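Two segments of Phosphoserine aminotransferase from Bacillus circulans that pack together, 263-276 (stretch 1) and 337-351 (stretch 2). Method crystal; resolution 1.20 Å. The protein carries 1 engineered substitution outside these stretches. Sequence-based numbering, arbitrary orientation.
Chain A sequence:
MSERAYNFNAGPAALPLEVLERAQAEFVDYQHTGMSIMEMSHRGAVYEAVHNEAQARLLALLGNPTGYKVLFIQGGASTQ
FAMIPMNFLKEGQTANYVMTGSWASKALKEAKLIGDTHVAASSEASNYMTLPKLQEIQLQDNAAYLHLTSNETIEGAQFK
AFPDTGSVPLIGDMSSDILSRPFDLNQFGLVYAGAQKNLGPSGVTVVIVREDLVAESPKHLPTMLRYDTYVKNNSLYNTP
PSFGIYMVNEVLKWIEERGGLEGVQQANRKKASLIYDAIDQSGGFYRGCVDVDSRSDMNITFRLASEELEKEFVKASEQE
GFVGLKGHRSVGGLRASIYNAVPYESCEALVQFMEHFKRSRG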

# COMPACT_ATOMS: atom_id res chain seq x y z
N GLY A 263 25.36 -14.70 -1.77
CA GLY A 263 24.84 -15.81 -2.59
C GLY A 263 23.98 -15.31 -3.73
O GLY A 263 24.19 -15.84 -4.84
N VAL A 264 23.05 -14.37 -3.50
CA VAL A 264 22.20 -13.92 -4.58
C VAL A 264 23.02 -13.14 -5.60
O VAL A 264 22.80 -13.24 -6.81
N GLN A 265 24.05 -12.44 -5.14
CA GLN A 265 24.92 -11.72 -6.07
C GLN A 265 25.58 -12.69 -7.03
O GLN A 265 25.64 -12.42 -8.24
N GLN A 266 26.10 -13.78 -6.47
CA GLN A 266 26.78 -14.74 -7.35
C GLN A 266 25.83 -15.33 -8.34
O GLN A 266 26.17 -15.50 -9.52
N ALA A 267 24.62 -15.68 -7.84
CA ALA A 267 23.61 -16.25 -8.73
C ALA A 267 23.17 -15.28 -9.82
O ALA A 267 22.98 -15.66 -10.99
N ASN A 268 22.99 -14.03 -9.48
CA ASN A 268 22.58 -13.04 -10.45
C ASN A 268 23.71 -12.72 -11.42
O ASN A 268 23.39 -12.49 -12.58
N ARG A 269 24.97 -12.71 -10.95
CA ARG A 269 26.05 -12.45 -11.92
C ARG A 269 26.07 -13.54 -12.97
O ARG A 269 26.31 -13.29 -14.16
N LYS A 270 25.83 -14.79 -12.50
CA LYS A 270 25.80 -15.90 -13.44
C LYS A 270 24.69 -15.76 -14.47
O LYS A 270 24.85 -16.01 -15.66
N LYS A 271 23.49 -15.39 -13.98
CA LYS A 271 22.37 -15.13 -14.87
C LYS A 271 22.68 -14.03 -15.88
O LYS A 271 22.45 -14.17 -17.08
N ALA A 272 23.18 -12.90 -15.39
CA ALA A 272 23.43 -11.76 -16.26
C ALA A 272 24.51 -12.11 -17.28
O ALA A 272 24.40 -11.70 -18.43
N SER A 273 25.53 -12.84 -16.81
CA SER A 273 26.67 -13.14 -17.68
C SER A 273 26.16 -13.95 -18.85
O SER A 273 26.61 -13.73 -19.99
N LEU A 274 25.23 -14.89 -18.61
CA LEU A 274 24.76 -15.70 -19.75
C LEU A 274 24.07 -14.87 -20.80
O LEU A 274 24.24 -15.03 -22.02
N ILE A 275 23.27 -13.91 -20.34
CA ILE A 275 22.49 -13.13 -21.28
C ILE A 275 23.36 -12.09 -21.96
O ILE A 275 23.26 -11.88 -23.18
N TYR A 276 24.28 -11.42 -21.23
CA TYR A 276 25.17 -10.47 -21.90
C TYR A 276 26.04 -11.22 -22.90
O TYR A 276 26.32 -10.63 -23.95
N SER A 337 14.42 -8.53 -17.28
CA SER A 337 14.58 -8.23 -15.86
C SER A 337 14.83 -9.52 -15.09
O SER A 337 14.07 -10.48 -15.28
N ILE A 338 15.92 -9.51 -14.33
CA ILE A 338 16.47 -10.77 -13.83
C ILE A 338 16.79 -10.66 -12.35
O ILE A 338 17.81 -11.10 -11.83
N TYR A 339 15.80 -10.05 -11.66
CA TYR A 339 15.84 -9.91 -10.23
C TYR A 339 16.12 -11.21 -9.51
O TYR A 339 16.05 -12.26 -10.14
N ASN A 340 16.44 -11.12 -8.21
CA ASN A 340 16.89 -12.30 -7.48
C ASN A 340 16.11 -13.58 -7.74
O ASN A 340 16.72 -14.62 -7.97
N ALA A 341 14.78 -13.51 -7.72
CA ALA A 341 13.95 -14.69 -7.80
C ALA A 341 13.79 -15.19 -9.23
O ALA A 341 13.28 -16.32 -9.37
N VAL A 342 14.24 -14.51 -10.25
CA VAL A 342 14.19 -15.06 -11.62
C VAL A 342 15.20 -16.20 -11.67
O VAL A 342 16.39 -15.97 -11.41
N PRO A 343 14.80 -17.43 -11.95
CA PRO A 343 15.70 -18.57 -11.90
C PRO A 343 16.67 -18.58 -13.08
O PRO A 343 16.41 -18.08 -14.17
N TYR A 344 17.82 -19.19 -12.89
CA TYR A 344 18.77 -19.32 -14.00
C TYR A 344 18.12 -20.05 -15.14
O TYR A 344 18.37 -19.72 -16.31
N GLU A 345 17.25 -21.02 -14.85
CA GLU A 345 16.61 -21.74 -15.97
C GLU A 345 15.79 -20.80 -16.85
O GLU A 345 15.70 -21.06 -18.08
N SER A 346 15.19 -19.73 -16.31
CA SER A 346 14.51 -18.79 -17.21
C SER A 346 15.50 -18.12 -18.16
O SER A 346 15.23 -17.86 -19.34
N CYS A 347 16.68 -17.82 -17.60
CA CYS A 347 17.72 -17.15 -18.39
C CYS A 347 18.27 -18.10 -19.45
O CYS A 347 18.54 -17.71 -20.57
N GLU A 348 18.48 -19.36 -19.12
CA GLU A 348 18.91 -20.34 -20.15
C GLU A 348 17.88 -20.46 -21.25
O GLU A 348 18.21 -20.50 -22.45
N ALA A 349 16.61 -20.48 -20.86
CA ALA A 349 15.57 -20.53 -21.89
C ALA A 349 15.60 -19.30 -22.77
O ALA A 349 15.49 -19.40 -23.99
N LEU A 350 15.79 -18.12 -22.17
CA LEU A 350 15.83 -16.90 -22.95
C LEU A 350 16.97 -16.92 -23.96
O LEU A 350 16.82 -16.55 -25.14
N VAL A 351 18.15 -17.36 -23.52
CA VAL A 351 19.31 -17.36 -24.41
C VAL A 351 19.07 -18.32 -25.55
O VAL A 351 19.49 -18.05 -26.68

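A buried lysine is tolerated when backbone carbonyls surround its charge, and the contact between the helix 263-276 and the stretch 337-351 of phosphoserine aminotransferase illustrates the principle. Lys271 leaves its helix sideways, but chi1 m, chi2 at 149°, chi3 p and chi4 t carry its amine into the loop that precedes the second helix. There NZ donates to Val342 O and Tyr339 O, each at 2.8 Å, and to Ile338 O at 3.0 Å. Within its own helix, Lys271 NZ also donates to Asn268 OD1 (3.0 Å). Asn268 OD1 accepts from a water as well (2.9 Å), and the same water donates to Asn340 O (2.8 Å), while Asn268 ND2 donates to Asn340 OD1 (2.9 Å).

The aliphatic part of Lys271 lies at the edge of the Tyr344 ring, CG to CD1 3.9 Å. Tyr344, chi1 t, presents one face to Lys270, whose extended chain sets CE 3.6 Å from the ring centroid in a CH-pi contact; NZ, 4.4 Å from that centroid, adds a cation-pi interaction.

Further along the nearly parallel helices, Leu274 (t, p) points toward its partner as a knob among Tyr344, Cys347, Glu348 and Val351, its CD2 3.8 Å from Val351 CG2. Beside it, Ile275 (m, t) brings CD1 to 3.8 Å from both Ile338 CG2 and Cys347 SG, extending the apolar packing.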

# COMPACT_ATOMS: atom_id res chain seq x y z
CB VAL A 264 20.96 -13.10 -4.14
CG1 VAL A 264 20.02 -14.04 -3.37
CG2 VAL A 264 21.33 -11.89 -3.32
CB GLN A 265 25.97 -10.92 -5.27
CG GLN A 265 26.82 -10.09 -6.23
CD GLN A 265 27.91 -9.32 -5.52
OE1 GLN A 265 28.60 -9.81 -4.62
NE2 GLN A 265 28.04 -8.08 -5.99
CB GLN A 266 27.40 -15.80 -6.43
CG GLN A 266 28.00 -16.98 -7.18
CD GLN A 266 28.63 -17.96 -6.24
OE1 GLN A 266 29.84 -18.16 -6.26
NE2 GLN A 266 27.89 -18.64 -5.38
CB ALA A 267 22.39 -16.73 -7.96
CB ASN A 268 22.17 -11.76 -9.69
CG ASN A 268 20.96 -11.96 -8.81
OD1 ASN A 268 20.20 -12.90 -8.98
ND2 ASN A 268 20.80 -11.06 -7.85
CB ARG A 269 27.35 -12.38 -11.14
CG ARG A 269 28.60 -12.16 -12.02
CD ARG A 269 28.84 -10.75 -12.43
NE ARG A 269 27.94 -10.13 -13.39
CZ ARG A 269 28.10 -10.25 -14.71
NH1 ARG A 269 29.09 -10.97 -15.25
NH2 ARG A 269 27.23 -9.63 -15.49
CB LYS A 270 25.62 -17.16 -12.61
CG LYS A 270 25.33 -18.44 -13.38
CD LYS A 270 25.16 -19.58 -12.38
CE LYS A 270 24.68 -20.84 -13.06
NZ LYS A 270 24.37 -21.86 -12.01
CB LYS A 271 21.11 -14.71 -14.09
CG LYS A 271 20.51 -15.86 -13.28
CD LYS A 271 19.82 -15.39 -11.99
CE LYS A 271 18.93 -14.20 -12.17
NZ LYS A 271 18.20 -13.88 -10.92
CB ALA A 272 23.86 -10.57 -15.40
CB SER A 273 27.70 -13.92 -16.87
OG SER A 273 28.77 -14.39 -17.70
CB LEU A 274 23.81 -16.75 -19.14
CG LEU A 274 23.43 -17.83 -20.15
CD1 LEU A 274 24.57 -18.84 -20.28
CD2 LEU A 274 22.15 -18.49 -19.70
CB ILE A 275 21.31 -12.49 -20.56
CG1 ILE A 275 20.34 -13.56 -20.04
CG2 ILE A 275 20.63 -11.52 -21.49
CD1 ILE A 275 19.41 -13.03 -18.93
CB TYR A 276 26.04 -9.73 -20.90
CG TYR A 276 25.29 -8.58 -20.21
CD1 TYR A 276 25.16 -8.59 -18.82
CD2 TYR A 276 24.76 -7.54 -20.96
CE1 TYR A 276 24.47 -7.52 -18.22
CE2 TYR A 276 24.09 -6.49 -20.38
CZ TYR A 276 23.96 -6.50 -18.99
OH TYR A 276 23.28 -5.46 -18.40
CB SER A 337 13.32 -7.51 -15.37
OG SER A 337 13.18 -6.26 -16.04
CB ILE A 338 17.69 -11.21 -14.65
CG1 ILE A 338 18.71 -10.07 -14.80
CG2 ILE A 338 17.26 -11.75 -16.02
CD1 ILE A 338 19.99 -10.62 -15.47
CB TYR A 339 14.47 -9.41 -9.74
CG TYR A 339 14.10 -8.11 -10.41
CD1 TYR A 339 12.94 -8.00 -11.16
CD2 TYR A 339 14.90 -6.99 -10.29
CE1 TYR A 339 12.57 -6.83 -11.76
CE2 TYR A 339 14.56 -5.79 -10.89
CZ TYR A 339 13.41 -5.73 -11.63
OH TYR A 339 13.04 -4.55 -12.23
CB ASN A 340 16.83 -12.16 -5.96
CG ASN A 340 17.76 -11.12 -5.35
OD1 ASN A 340 18.66 -10.60 -6.00
ND2 ASN A 340 17.50 -10.78 -4.08
CB ALA A 341 12.56 -14.42 -7.22
CB VAL A 342 14.49 -13.96 -12.65
CG1 VAL A 342 14.53 -14.60 -14.03
CG2 VAL A 342 13.45 -12.84 -12.57
CB PRO A 343 14.76 -19.78 -12.00
CG PRO A 343 13.42 -19.25 -11.57
CD PRO A 343 13.40 -17.88 -12.21
CB TYR A 344 19.98 -20.07 -13.47
CG TYR A 344 21.06 -20.28 -14.51
CD1 TYR A 344 21.75 -19.18 -15.01
CD2 TYR A 344 21.38 -21.57 -14.95
CE1 TYR A 344 22.75 -19.33 -15.95
CE2 TYR A 344 22.38 -21.70 -15.91
CZ TYR A 344 23.05 -20.60 -16.39
OH TYR A 344 24.05 -20.77 -17.34
CB GLU A 345 15.77 -22.88 -15.37
CG GLU A 345 16.67 -23.93 -14.75
CD GLU A 345 17.24 -23.61 -13.37
OE1 GLU A 345 16.81 -22.59 -12.76
OE2 GLU A 345 18.15 -24.33 -12.89
CB SER A 346 13.80 -17.69 -16.41
OG SER A 346 12.63 -18.23 -15.79
CB CYS A 347 18.82 -16.70 -17.43
SG CYS A 347 18.16 -15.42 -16.31
CB GLU A 348 19.07 -21.71 -19.50
CG GLU A 348 20.25 -21.84 -18.58
CD GLU A 348 20.30 -23.24 -17.98
OE1 GLU A 348 19.34 -23.59 -17.27
OE2 GLU A 348 21.29 -23.97 -18.20
CB ALA A 349 14.20 -20.74 -21.24
CB LEU A 350 15.98 -15.69 -21.98
CG LEU A 350 16.21 -14.37 -22.72
CD1 LEU A 350 15.07 -14.04 -23.65
CD2 LEU A 350 16.48 -13.25 -21.70
CB VAL A 351 20.57 -17.72 -23.59
CG1 VAL A 351 21.71 -18.18 -24.49
CG2 VAL A 351 20.93 -16.51 -22.73
O HOH W 1 19.38 -14.91 -7.02